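Local atomic coordinates of LYND (Lyngbya aestuarii, PDB entry 4V1T), a protein that probably uses ATP and magnesium to convert cysteine side chains of ribosomally made cyanobactin precursor peptides into thiazolines. Residues 53-58 with 66-71; 117-122 with 164-169; 124-129 with 251-256; 271-274 with 279-282; 511-516 with 720-725. One frame throughout, in Å; residues are numbered along the deposited sequence.

Interaction 1: residues 53-58 with 66-71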
# COMPACT_ATOMS: atom_id res chain seq x y z
N GLU B 53 43.59 -24.73 16.19
CA GLU B 53 44.61 -25.35 17.02
C GLU B 53 44.32 -25.12 18.50
O GLU B 53 44.38 -26.04 19.31
CB GLU B 53 45.99 -24.79 16.65
CG GLU B 53 46.39 -25.05 15.20
CD GLU B 53 47.66 -24.33 14.82
OE1 GLU B 53 48.15 -23.51 15.62
OE2 GLU B 53 48.17 -24.58 13.70
N GLN B 54 43.97 -23.88 18.83
CA GLN B 54 43.74 -23.50 20.22
C GLN B 54 42.49 -24.13 20.81
O GLN B 54 42.46 -24.48 21.99
CB GLN B 54 43.66 -21.98 20.33
CG GLN B 54 45.00 -21.28 20.14
CD GLN B 54 44.85 -19.85 19.71
OE1 GLN B 54 44.87 -19.55 18.52
NE2 GLN B 54 44.66 -18.95 20.67
N ILE B 55 41.45 -24.27 19.99
CA ILE B 55 40.19 -24.87 20.43
C ILE B 55 40.37 -26.37 20.68
O ILE B 55 39.81 -26.91 21.63
CB ILE B 55 39.07 -24.67 19.40
CG1 ILE B 55 38.78 -23.17 19.21
CG2 ILE B 55 37.79 -25.39 19.83
CD1 ILE B 55 38.01 -22.85 17.95
N VAL B 56 41.14 -27.02 19.82
CA VAL B 56 41.37 -28.46 19.93
C VAL B 56 42.09 -28.81 21.24
O VAL B 56 41.81 -29.86 21.84
CB VAL B 56 42.19 -28.99 18.73
CG1 VAL B 56 42.57 -30.46 18.92
CG2 VAL B 56 41.40 -28.82 17.44
N GLU B 57 43.01 -27.95 21.66
CA GLU B 57 43.73 -28.18 22.91
C GLU B 57 42.90 -27.66 24.09
O GLU B 57 42.90 -28.25 25.17
CB GLU B 57 45.12 -27.54 22.88
CG GLU B 57 45.25 -26.18 23.56
CD GLU B 57 46.70 -25.72 23.64
OE1 GLU B 57 47.60 -26.45 23.17
OE2 GLU B 57 46.94 -24.62 24.20
N LYS B 58 42.19 -26.56 23.87
CA LYS B 58 41.31 -26.01 24.89
C LYS B 58 40.24 -27.04 25.28
O LYS B 58 39.76 -27.04 26.42
CB LYS B 58 40.67 -24.71 24.39
CG LYS B 58 39.70 -24.05 25.36
CD LYS B 58 40.40 -23.59 26.63
CE LYS B 58 39.49 -22.67 27.44
NZ LYS B 58 40.11 -22.31 28.74
N GLU B 66 38.38 -34.62 15.57
CA GLU B 66 37.52 -34.96 14.44
C GLU B 66 36.07 -34.58 14.68
O GLU B 66 35.35 -34.27 13.73
CB GLU B 66 37.63 -36.44 14.10
CG GLU B 66 38.65 -36.73 13.01
CD GLU B 66 38.78 -38.21 12.70
OE1 GLU B 66 38.80 -39.03 13.65
OE2 GLU B 66 38.87 -38.56 11.50
N TYR B 67 35.64 -34.60 15.94
CA TYR B 67 34.32 -34.13 16.30
C TYR B 67 34.24 -32.62 16.14
O TYR B 67 33.29 -32.10 15.56
CB TYR B 67 33.96 -34.52 17.74
CG TYR B 67 33.49 -35.95 17.92
CD1 TYR B 67 33.67 -36.91 16.92
CD2 TYR B 67 32.88 -36.35 19.10
CE1 TYR B 67 33.25 -38.21 17.08
CE2 TYR B 67 32.45 -37.66 19.27
CZ TYR B 67 32.64 -38.58 18.26
OH TYR B 67 32.22 -39.89 18.43
N ILE B 68 35.25 -31.93 16.64
CA ILE B 68 35.34 -30.48 16.50
C ILE B 68 35.28 -30.09 15.02
O ILE B 68 34.55 -29.19 14.63
CB ILE B 68 36.62 -29.92 17.14
CG1 ILE B 68 36.60 -30.20 18.65
CG2 ILE B 68 36.75 -28.42 16.87
CD1 ILE B 68 37.83 -29.76 19.40
N ASP B 69 36.06 -30.80 14.20
CA ASP B 69 36.04 -30.59 12.75
C ASP B 69 34.64 -30.72 12.16
O ASP B 69 34.18 -29.84 11.44
CB ASP B 69 36.99 -31.57 12.06
CG ASP B 69 38.45 -31.29 12.37
OD1 ASP B 69 38.76 -30.18 12.85
OD2 ASP B 69 39.29 -32.19 12.12
N TYR B 70 33.96 -31.81 12.48
CA TYR B 70 32.61 -32.05 11.97
C TYR B 70 31.64 -30.94 12.38
O TYR B 70 30.78 -30.54 11.61
CB TYR B 70 32.10 -33.38 12.48
CG TYR B 70 30.71 -33.73 11.98
CD1 TYR B 70 30.50 -34.16 10.68
CD2 TYR B 70 29.61 -33.64 12.83
CE1 TYR B 70 29.23 -34.49 10.23
CE2 TYR B 70 28.34 -33.97 12.39
CZ TYR B 70 28.15 -34.39 11.10
OH TYR B 70 26.89 -34.71 10.68
N VAL B 71 31.78 -30.45 13.61
CA VAL B 71 30.91 -29.38 14.10
C VAL B 71 31.12 -28.10 13.29
O VAL B 71 30.17 -27.45 12.88
CB VAL B 71 31.16 -29.10 15.60
CG1 VAL B 71 30.49 -27.81 16.04
CG2 VAL B 71 30.64 -30.25 16.44
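Helix 65-78 reaches V56 and I55 of helix 52-58 through one residue of this segment, I68. Its side chain sets out toward the other helix, with CG1 anti to the carbonyl carbon (chi1 -62°) and CD1 extended beyond it, which carries the end methyl onto the backbone of helix 52-58. There I68 CD1 rests 3.8 Å from V56 CA and 4.1 Å from I55 O, and V56 CG2, on a side chain that crosses at a slant, is 4.2 Å from I68 CD1. The other branch is more loosely engaged: I68 CG2 faces I55 CG2 at 4.4 Å. No hydrogen bond passes between 53-58 and 66-71, and their closest CA atoms, those of V56 and I68, stand 7.2 Å apart. This is the helical part of a winged helix-turn-helix domain, in which short helices joined by tight connections enclose a small apolar core; I55 adds to that core by packing on L45 and L46, and I68 by touching V63 and L52. Away from this interface, helix 65-78 turns a different face to the chain of another protein: Y67 makes a weak hydrogen bond through its OH to a polar side chain there, while one turn further on Y70 and V71 each pack on an apolar side chain of that protein, V71 also touching L38, Y39 and I42 of helix 37-42 in its own chain.

Interaction 2: residues 117-122 with 164-169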
# COMPACT_ATOMS: atom_id res chain seq x y z
N THR B 117 33.55 13.97 -7.02
CA THR B 117 33.51 15.03 -8.04
C THR B 117 32.34 15.98 -7.77
O THR B 117 31.19 15.58 -7.88
CB THR B 117 33.37 14.44 -9.46
OG1 THR B 117 34.28 13.35 -9.64
CG2 THR B 117 33.63 15.52 -10.51
N PRO B 118 32.63 17.23 -7.41
CA PRO B 118 31.53 18.18 -7.26
C PRO B 118 31.02 18.72 -8.60
O PRO B 118 31.74 18.73 -9.59
CB PRO B 118 32.15 19.31 -6.45
CG PRO B 118 33.58 19.31 -6.89
CD PRO B 118 33.93 17.85 -7.07
N VAL B 119 29.77 19.16 -8.60
CA VAL B 119 29.14 19.75 -9.76
C VAL B 119 28.16 20.80 -9.24
O VAL B 119 27.61 20.66 -8.14
CB VAL B 119 28.44 18.68 -10.65
CG1 VAL B 119 27.34 17.99 -9.89
CG2 VAL B 119 27.89 19.30 -11.92
N GLY B 120 27.94 21.85 -10.02
CA GLY B 120 27.13 22.96 -9.55
C GLY B 120 27.86 23.69 -8.44
O GLY B 120 29.07 23.85 -8.51
N ASN B 121 27.14 24.09 -7.40
CA ASN B 121 27.71 24.96 -6.37
C ASN B 121 28.09 24.23 -5.08
O ASN B 121 28.13 24.83 -4.01
CB ASN B 121 26.73 26.11 -6.06
CG ASN B 121 25.35 25.63 -5.68
OD1 ASN B 121 25.20 24.59 -5.03
ND2 ASN B 121 24.33 26.37 -6.07
N ILE B 122 28.37 22.94 -5.18
CA ILE B 122 28.79 22.17 -4.00
C ILE B 122 30.16 22.65 -3.54
O ILE B 122 31.12 22.69 -4.31
CB ILE B 122 28.83 20.64 -4.28
CG1 ILE B 122 27.44 20.13 -4.70
CG2 ILE B 122 29.30 19.87 -3.05
CD1 ILE B 122 26.34 20.34 -3.67
N PRO B 164 23.50 20.56 -16.11
CA PRO B 164 23.93 20.17 -17.46
C PRO B 164 25.30 19.48 -17.54
O PRO B 164 25.55 18.74 -18.48
CB PRO B 164 23.95 21.50 -18.25
CG PRO B 164 23.86 22.57 -17.23
CD PRO B 164 23.13 21.98 -16.06
N GLU B 165 26.17 19.70 -16.55
CA GLU B 165 27.47 19.05 -16.54
C GLU B 165 27.35 17.53 -16.34
O GLU B 165 28.25 16.78 -16.72
CB GLU B 165 28.35 19.63 -15.43
CG GLU B 165 29.69 18.91 -15.31
CD GLU B 165 30.67 19.59 -14.40
OE1 GLU B 165 30.45 20.77 -14.03
OE2 GLU B 165 31.68 18.93 -14.05
N LEU B 166 26.25 17.09 -15.75
CA LEU B 166 26.04 15.66 -15.54
C LEU B 166 25.93 14.92 -16.87
O LEU B 166 26.22 13.72 -16.95
CB LEU B 166 24.80 15.42 -14.69
CG LEU B 166 24.88 15.95 -13.26
CD1 LEU B 166 23.56 15.77 -12.55
CD2 LEU B 166 25.99 15.29 -12.47
N ALA B 167 25.54 15.63 -17.92
CA ALA B 167 25.42 15.03 -19.24
C ALA B 167 26.79 14.58 -19.73
O ALA B 167 26.95 13.49 -20.27
CB ALA B 167 24.80 16.01 -20.21
N LYS B 168 27.79 15.43 -19.51
CA LYS B 168 29.16 15.12 -19.91
C LYS B 168 29.73 13.98 -19.07
O LYS B 168 30.40 13.08 -19.58
CB LYS B 168 30.04 16.36 -19.78
CG LYS B 168 31.47 16.14 -20.25
CD LYS B 168 32.33 17.36 -19.95
CE LYS B 168 33.74 17.17 -20.50
NZ LYS B 168 33.78 17.17 -21.99
N ILE B 169 29.49 14.02 -17.77
CA ILE B 169 29.98 12.97 -16.89
C ILE B 169 29.37 11.63 -17.31
O ILE B 169 30.05 10.60 -17.36
CB ILE B 169 29.65 13.27 -15.42
CG1 ILE B 169 30.47 14.48 -14.95
CG2 ILE B 169 29.93 12.05 -14.54
CD1 ILE B 169 30.17 14.91 -13.52
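V119 meets helix 165-176 with both of its methyl groups. CG2 lies alongside the aliphatic stem of E165, 3.6 Å from E165 CB and 3.9 Å from E165 CG, and the two side chains run past each other in opposite senses. The extended glutamate, its CG anti to the backbone N (chi1 176°), thereby brings OE1 to 3.6 Å from V119 CG2. CG1 takes the second partner, L166 CD2 at 4.0 Å, where the side chains cross at about a right angle. In the next shell, V156 of strand 154-157 touches V119, L166 and I169, and L166 also packs on L182 and W204. Backbone hydrogen bonds from T117 and V119 to strand 154-157 hold the end of strand 114-118, from which V119 projects. The chain then leaves the sheet in a type II' turn from V119 to I122, with G120 at positive phi. Helix 165-176 is the helix of a beta-alpha-beta crossover between the parallel neighbours 154-157 and 180-184, and this contact lays it over the end of strand 114-118. With no hydrogen bond across, cohesion comes from methyl and methylene contact, and the carboxylate of the exposed E165 lies at the outside of the contact, consistent with a charge kept toward water.

Interaction 3: residues 124-129 with 251-256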
# COMPACT_ATOMS: atom_id res chain seq x y z
N GLU B 124 33.81 22.95 -1.37
CA GLU B 124 34.96 22.06 -1.28
C GLU B 124 35.14 21.53 0.13
O GLU B 124 35.87 20.56 0.34
CB GLU B 124 36.22 22.77 -1.75
CG GLU B 124 36.14 23.27 -3.19
CD GLU B 124 35.50 24.65 -3.32
OE1 GLU B 124 35.19 25.30 -2.30
OE2 GLU B 124 35.32 25.10 -4.47
N VAL B 125 34.48 22.16 1.09
CA VAL B 125 34.47 21.66 2.46
C VAL B 125 33.41 20.57 2.57
O VAL B 125 33.54 19.65 3.37
CB VAL B 125 34.22 22.77 3.51
CG1 VAL B 125 35.44 23.68 3.62
CG2 VAL B 125 32.97 23.57 3.19
N THR B 126 32.37 20.66 1.74
CA THR B 126 31.36 19.63 1.65
C THR B 126 31.98 18.36 1.08
O THR B 126 31.71 17.26 1.55
CB THR B 126 30.17 20.07 0.78
OG1 THR B 126 29.43 21.08 1.47
CG2 THR B 126 29.23 18.88 0.48
N VAL B 127 32.81 18.52 0.06
CA VAL B 127 33.54 17.40 -0.53
C VAL B 127 34.50 16.81 0.51
O VAL B 127 34.68 15.60 0.58
CB VAL B 127 34.32 17.84 -1.78
CG1 VAL B 127 35.18 16.70 -2.30
CG2 VAL B 127 33.36 18.31 -2.87
N ALA B 128 35.09 17.68 1.30
CA ALA B 128 36.04 17.26 2.33
C ALA B 128 35.35 16.51 3.46
O ALA B 128 35.91 15.58 4.03
CB ALA B 128 36.79 18.48 2.87
N ALA B 129 34.12 16.91 3.78
CA ALA B 129 33.36 16.26 4.84
C ALA B 129 33.00 14.83 4.47
O ALA B 129 33.11 13.92 5.29
CB ALA B 129 32.09 17.05 5.15
N SER B 251 23.12 19.72 10.17
CA SER B 251 22.76 18.38 10.61
C SER B 251 22.12 17.59 9.47
O SER B 251 22.32 16.38 9.36
CB SER B 251 21.83 18.43 11.82
OG SER B 251 20.62 19.09 11.52
N THR B 252 21.38 18.28 8.60
CA THR B 252 20.80 17.62 7.42
C THR B 252 21.89 17.32 6.38
O THR B 252 21.85 16.29 5.69
CB THR B 252 19.69 18.47 6.77
OG1 THR B 252 20.22 19.73 6.33
CG2 THR B 252 18.55 18.70 7.76
N LEU B 253 22.85 18.23 6.25
CA LEU B 253 23.98 18.00 5.35
C LEU B 253 24.74 16.75 5.77
O LEU B 253 24.97 15.85 4.97
CB LEU B 253 24.92 19.20 5.33
CG LEU B 253 26.20 19.05 4.50
CD1 LEU B 253 25.87 18.80 3.04
CD2 LEU B 253 27.10 20.28 4.65
N GLN B 254 25.14 16.71 7.03
CA GLN B 254 25.90 15.59 7.57
C GLN B 254 25.09 14.30 7.56
O GLN B 254 25.65 13.23 7.34
CB GLN B 254 26.38 15.91 9.00
CG GLN B 254 27.70 16.67 9.06
CD GLN B 254 28.89 15.80 8.69
OE1 GLN B 254 28.96 14.62 9.06
NE2 GLN B 254 29.83 16.37 7.95
N THR B 255 23.79 14.40 7.77
CA THR B 255 22.91 13.24 7.67
C THR B 255 22.98 12.64 6.27
O THR B 255 23.02 11.43 6.10
CB THR B 255 21.44 13.60 7.97
OG1 THR B 255 21.29 13.88 9.37
CG2 THR B 255 20.50 12.46 7.59
N GLY B 256 23.01 13.50 5.26
CA GLY B 256 23.07 13.07 3.88
C GLY B 256 24.42 12.48 3.49
O GLY B 256 24.47 11.49 2.74
O HOH W 1 32.11 14.47 7.91
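Q254 and A129 join helix 250-275 to helix 124-135 partly through a water molecule. From CB, which leaves the helix beside the interface rather than straight at it, the glutamine chain turns at CG and bends again at chi2 (-72°); neither CB nor CG comes within 4.2 Å of 124-129, while Q258 of the second subunit packs against this side chain. The bend at chi2 swings the amide round to the partner helix. At CD the chain divides. OE1 accepts a hydrogen bond from NE2 of Q258 in the same chain, which fixes the rotation of the amide and leaves NE2 of Q254 directed at the other helix. This NE2 lies 3.7 Å from A129 CB and donates to the water at 3.0 Å; the water in turn donates to A129 O at 2.9 Å. One turn before A129, T126 OG1 is touched at 4.0 Å by CD2 of L253, the residue just before Q254, the two side chains meeting at a slant. That hydroxyl has its polar partner in S123 OG, so toward L253 it offers bulk rather than a bond. The OG of S251 is hydrogen-bonded to T262 OG1 of the second subunit. Helix 124-135, which follows strand 114-118 of the mixed sheet and packs back on it through V127, is thus joined by a water-bridged helix-helix contact to helix 250-275 of the dimer interface.

Interaction 4: residues 271-274 with 279-282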
# COMPACT_ATOMS: atom_id res chain seq x y z
N TYR B 271 30.10 -4.96 -4.93
CA TYR B 271 30.79 -5.01 -6.21
C TYR B 271 31.99 -5.95 -6.16
O TYR B 271 32.26 -6.67 -7.11
CB TYR B 271 31.26 -3.61 -6.59
CG TYR B 271 32.22 -3.59 -7.76
CD1 TYR B 271 31.79 -3.92 -9.04
CD2 TYR B 271 33.54 -3.24 -7.58
CE1 TYR B 271 32.66 -3.89 -10.12
CE2 TYR B 271 34.42 -3.20 -8.65
CZ TYR B 271 33.97 -3.52 -9.91
OH TYR B 271 34.83 -3.49 -10.98
N HIS B 272 32.72 -5.92 -5.04
CA HIS B 272 33.88 -6.76 -4.85
C HIS B 272 33.49 -8.24 -4.89
O HIS B 272 34.15 -9.02 -5.54
CB HIS B 272 34.56 -6.43 -3.52
CG HIS B 272 35.72 -7.32 -3.21
ND1 HIS B 272 36.95 -7.18 -3.81
CD2 HIS B 272 35.85 -8.35 -2.34
CE1 HIS B 272 37.78 -8.09 -3.34
NE2 HIS B 272 37.14 -8.81 -2.44
N VAL B 273 32.40 -8.59 -4.22
CA VAL B 273 31.99 -9.99 -4.08
C VAL B 273 31.36 -10.50 -5.37
O VAL B 273 31.22 -11.71 -5.54
CB VAL B 273 31.01 -10.16 -2.90
CG1 VAL B 273 30.58 -11.62 -2.72
CG2 VAL B 273 31.66 -9.70 -1.62
N ASN B 274 30.98 -9.60 -6.27
CA ASN B 274 30.38 -10.00 -7.56
C ASN B 274 31.35 -9.94 -8.74
O ASN B 274 31.02 -10.44 -9.81
CB ASN B 274 29.14 -9.15 -7.86
CG ASN B 274 27.88 -9.63 -7.14
OD1 ASN B 274 26.86 -8.96 -7.19
ND2 ASN B 274 27.95 -10.78 -6.46
N GLY B 279 26.24 -12.80 -8.50
CA GLY B 279 24.91 -13.16 -8.02
C GLY B 279 24.85 -13.85 -6.66
O GLY B 279 23.80 -14.37 -6.28
N THR B 280 25.95 -13.85 -5.92
CA THR B 280 25.98 -14.45 -4.59
C THR B 280 25.61 -13.42 -3.51
O THR B 280 25.40 -13.79 -2.36
CB THR B 280 27.35 -15.06 -4.28
OG1 THR B 280 28.37 -14.06 -4.42
CG2 THR B 280 27.66 -16.19 -5.24
N VAL B 281 25.54 -12.15 -3.88
CA VAL B 281 25.19 -11.08 -2.95
C VAL B 281 23.75 -10.63 -3.19
O VAL B 281 23.35 -10.46 -4.34
CB VAL B 281 26.14 -9.88 -3.09
CG1 VAL B 281 25.98 -9.25 -4.45
CG2 VAL B 281 25.87 -8.85 -1.99
N PHE B 282 23.00 -10.44 -2.12
CA PHE B 282 21.56 -10.21 -2.22
C PHE B 282 21.14 -8.79 -1.86
O PHE B 282 20.26 -8.22 -2.50
CB PHE B 282 20.82 -11.20 -1.33
CG PHE B 282 20.99 -12.63 -1.74
CD1 PHE B 282 20.21 -13.18 -2.75
CD2 PHE B 282 21.93 -13.44 -1.12
CE1 PHE B 282 20.37 -14.50 -3.14
CE2 PHE B 282 22.10 -14.76 -1.50
CZ PHE B 282 21.31 -15.29 -2.51
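The turn that follows helix 250-275 folds back on the helix end, setting V273 and N274 against G279, T280 and V281. V273 points its CB toward this returning loop, and its CG1, anti to the backbone N (chi1 -179°), comes 3.7 Å from T280 OG1. The hydroxyl is hydrogen-bonded to A277 O, inside the turn, so its contact with V273 is only van der Waals. N274 brings its carboxamide across V281 at about a right angle; the modelled approach to the valine CG1 is too close to be trusted in detail. The end of the amide is better described by its ND2, which makes a weak hydrogen bond to the same A277 O. N274 ND2 also passes 3.3 Å from G279 N, a pairing of two donors and hence no bond, and 3.9 Å from T280 OG1. G279, at a positive phi of 76°, is part of the turn that brings the chain back before it runs on to strand 289-294 of the mixed sheet. Truncating N274 to an alanine would probably cost A277 O its weak amide donor and leave the loop less firmly tied to the helix end. On the helix side V273 leans in addition on V105 of helix 103-109, which H272 touches too, along with E108 and A109 of that helix.

Interaction 5: residues 511-516 with 720-725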
# COMPACT_ATOMS: atom_id res chain seq x y z
N LEU B 511 -1.73 14.68 -35.54
CA LEU B 511 -2.97 14.07 -35.05
C LEU B 511 -2.74 12.85 -34.15
O LEU B 511 -3.60 12.50 -33.35
CB LEU B 511 -3.85 13.65 -36.23
CG LEU B 511 -4.79 14.71 -36.82
CD1 LEU B 511 -5.54 14.12 -37.99
CD2 LEU B 511 -5.77 15.23 -35.78
N CYS B 512 -1.58 12.23 -34.30
CA CYS B 512 -1.30 10.94 -33.67
C CYS B 512 -0.72 11.04 -32.26
O CYS B 512 -0.79 10.09 -31.50
CB CYS B 512 -0.34 10.14 -34.56
SG CYS B 512 -1.00 9.75 -36.20
N TYR B 513 -0.15 12.19 -31.92
CA TYR B 513 0.49 12.38 -30.62
C TYR B 513 0.19 13.76 -30.05
O TYR B 513 -0.09 14.70 -30.79
CB TYR B 513 1.99 12.20 -30.75
CG TYR B 513 2.38 10.87 -31.37
CD1 TYR B 513 2.43 9.71 -30.59
CD2 TYR B 513 2.67 10.77 -32.72
CE1 TYR B 513 2.77 8.50 -31.15
CE2 TYR B 513 3.02 9.56 -33.29
CZ TYR B 513 3.07 8.43 -32.50
OH TYR B 513 3.41 7.22 -33.04
N TYR B 514 0.25 13.86 -28.73
CA TYR B 514 0.06 15.13 -28.04
C TYR B 514 1.24 16.06 -28.26
O TYR B 514 2.40 15.61 -28.32
CB TYR B 514 -0.12 14.93 -26.52
CG TYR B 514 -1.34 14.13 -26.12
CD1 TYR B 514 -2.59 14.42 -26.64
CD2 TYR B 514 -1.23 13.07 -25.21
CE1 TYR B 514 -3.69 13.68 -26.27
CE2 TYR B 514 -2.33 12.33 -24.85
CZ TYR B 514 -3.56 12.65 -25.37
OH TYR B 514 -4.66 11.92 -24.99
N HIS B 515 0.95 17.35 -28.34
CA HIS B 515 1.97 18.39 -28.34
C HIS B 515 3.02 18.19 -29.42
O HIS B 515 4.20 18.35 -29.16
CB HIS B 515 2.64 18.49 -26.96
CG HIS B 515 1.67 18.76 -25.85
ND1 HIS B 515 1.22 17.77 -25.00
CD2 HIS B 515 1.06 19.90 -25.46
CE1 HIS B 515 0.38 18.30 -24.13
NE2 HIS B 515 0.26 19.58 -24.39
N TYR B 516 2.59 17.83 -30.63
CA TYR B 516 3.48 17.82 -31.78
C TYR B 516 3.66 19.25 -32.23
O TYR B 516 2.68 19.92 -32.50
CB TYR B 516 2.90 16.98 -32.91
CG TYR B 516 3.74 17.02 -34.17
CD1 TYR B 516 4.82 16.16 -34.32
CD2 TYR B 516 3.46 17.92 -35.18
CE1 TYR B 516 5.60 16.20 -35.46
CE2 TYR B 516 4.24 17.95 -36.33
CZ TYR B 516 5.30 17.09 -36.46
OH TYR B 516 6.08 17.11 -37.58
N GLN B 720 1.19 3.47 -29.37
CA GLN B 720 1.97 4.46 -28.64
C GLN B 720 2.75 3.84 -27.48
O GLN B 720 3.32 4.55 -26.66
CB GLN B 720 1.04 5.55 -28.09
CG GLN B 720 0.26 6.31 -29.15
CD GLN B 720 -0.68 7.33 -28.55
OE1 GLN B 720 -1.27 7.11 -27.49
NE2 GLN B 720 -0.85 8.46 -29.24
N THR B 721 2.76 2.51 -27.41
CA THR B 721 3.41 1.81 -26.31
C THR B 721 4.89 2.16 -26.23
O THR B 721 5.64 2.01 -27.20
CB THR B 721 3.27 0.29 -26.47
OG1 THR B 721 1.88 -0.06 -26.54
CG2 THR B 721 3.92 -0.45 -25.30
N ARG B 722 5.32 2.61 -25.05
CA ARG B 722 6.72 2.93 -24.82
C ARG B 722 7.36 1.75 -24.09
O ARG B 722 6.83 1.31 -23.08
CB ARG B 722 6.85 4.21 -24.00
CG ARG B 722 5.98 5.36 -24.49
CD ARG B 722 6.52 5.99 -25.77
NE ARG B 722 5.58 6.94 -26.36
CZ ARG B 722 5.90 7.83 -27.30
NH1 ARG B 722 7.15 7.92 -27.76
NH2 ARG B 722 4.98 8.65 -27.77
N PRO B 723 8.49 1.22 -24.61
CA PRO B 723 9.08 0.01 -24.00
C PRO B 723 9.49 0.18 -22.54
O PRO B 723 9.46 -0.79 -21.80
CB PRO B 723 10.32 -0.25 -24.86
CG PRO B 723 10.08 0.47 -26.13
CD PRO B 723 9.27 1.67 -25.77
N ASP B 724 9.88 1.38 -22.16
CA ASP B 724 10.25 1.67 -20.77
C ASP B 724 9.02 1.77 -19.86
O ASP B 724 9.15 1.81 -18.63
CB ASP B 724 11.07 2.97 -20.70
CG ASP B 724 10.32 4.17 -21.26
OD1 ASP B 724 9.52 3.99 -22.20
OD2 ASP B 724 10.55 5.30 -20.77
N ILE B 725 7.84 1.83 -20.46
CA ILE B 725 6.58 1.85 -19.72
C ILE B 725 6.00 0.45 -19.59
O ILE B 725 5.64 0.02 -18.49
CB ILE B 725 5.54 2.75 -20.42
CG1 ILE B 725 6.03 4.20 -20.45
CG2 ILE B 725 4.18 2.66 -19.74
CD1 ILE B 725 6.18 4.84 -19.08
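Q720 and C512 share the one hydrogen bond between the segments. Q720, extended beyond CG, reaches across to give its NE2 to C512 O at 2.8 Å; the N-H...O angle is only 125°, so the bond is weak despite its length. The remaining contacts are van der Waals and gather at CD1 and CE1 of Y513, approached obliquely. Q720 runs past the ring in the opposite sense, its amide plane 25° from that of the ring, with Q720 NE2 3.8 Å from Y513 CD1 and Q720 CG 3.9 Å from Y513 CE1. R722 arrives at a slant: its NH2 is 3.9 Å from Y513 CD1 and the guanidinium is turned 62° out of the ring plane, too oblique for a stack. The charged interactions belong to the surroundings. R722 NH1 forms a salt bridge with E436 OE2, and NH2 donates to S429 O, at the end of helix 413-429; E436 and P437 also pack on Y513. Replacing Y513 by an alanine would probably open a gap beside the Q720 amide and leave the R722 guanidinium without its aromatic neighbour. The site is buried in the YcaO domain, where the Q720 side chain comes within about 9 Å of the bound ADP. Chemically, then, the tyrosine is a spacer between a buried amide and a buried cation, whose charge is probably balanced by E436 and not by the ring.

In the fold
Interactions 2 and 3 are the one pair in direct touch: P118 CB meets V127 CG2 at 3.9 Å, where strand 114-118 leads into helix 124-135, and their centres lie about 17 Å apart. Interactions 3 and 4 both use helix 250-275, one near its start and one at its end, with centres about 29 Å apart. Interaction 1 stands off in the winged helix-turn-helix domain, its centre about 31 Å from that of interaction 4 and about 68 Å from that of interaction 5. In interaction 5 the side chain of Q720 is about 9 Å from ADP and about 11 Å from magnesium; in interaction 2 the side chain of L166 is about 12 Å from the zinc bound by C203, C206, C311 and C314.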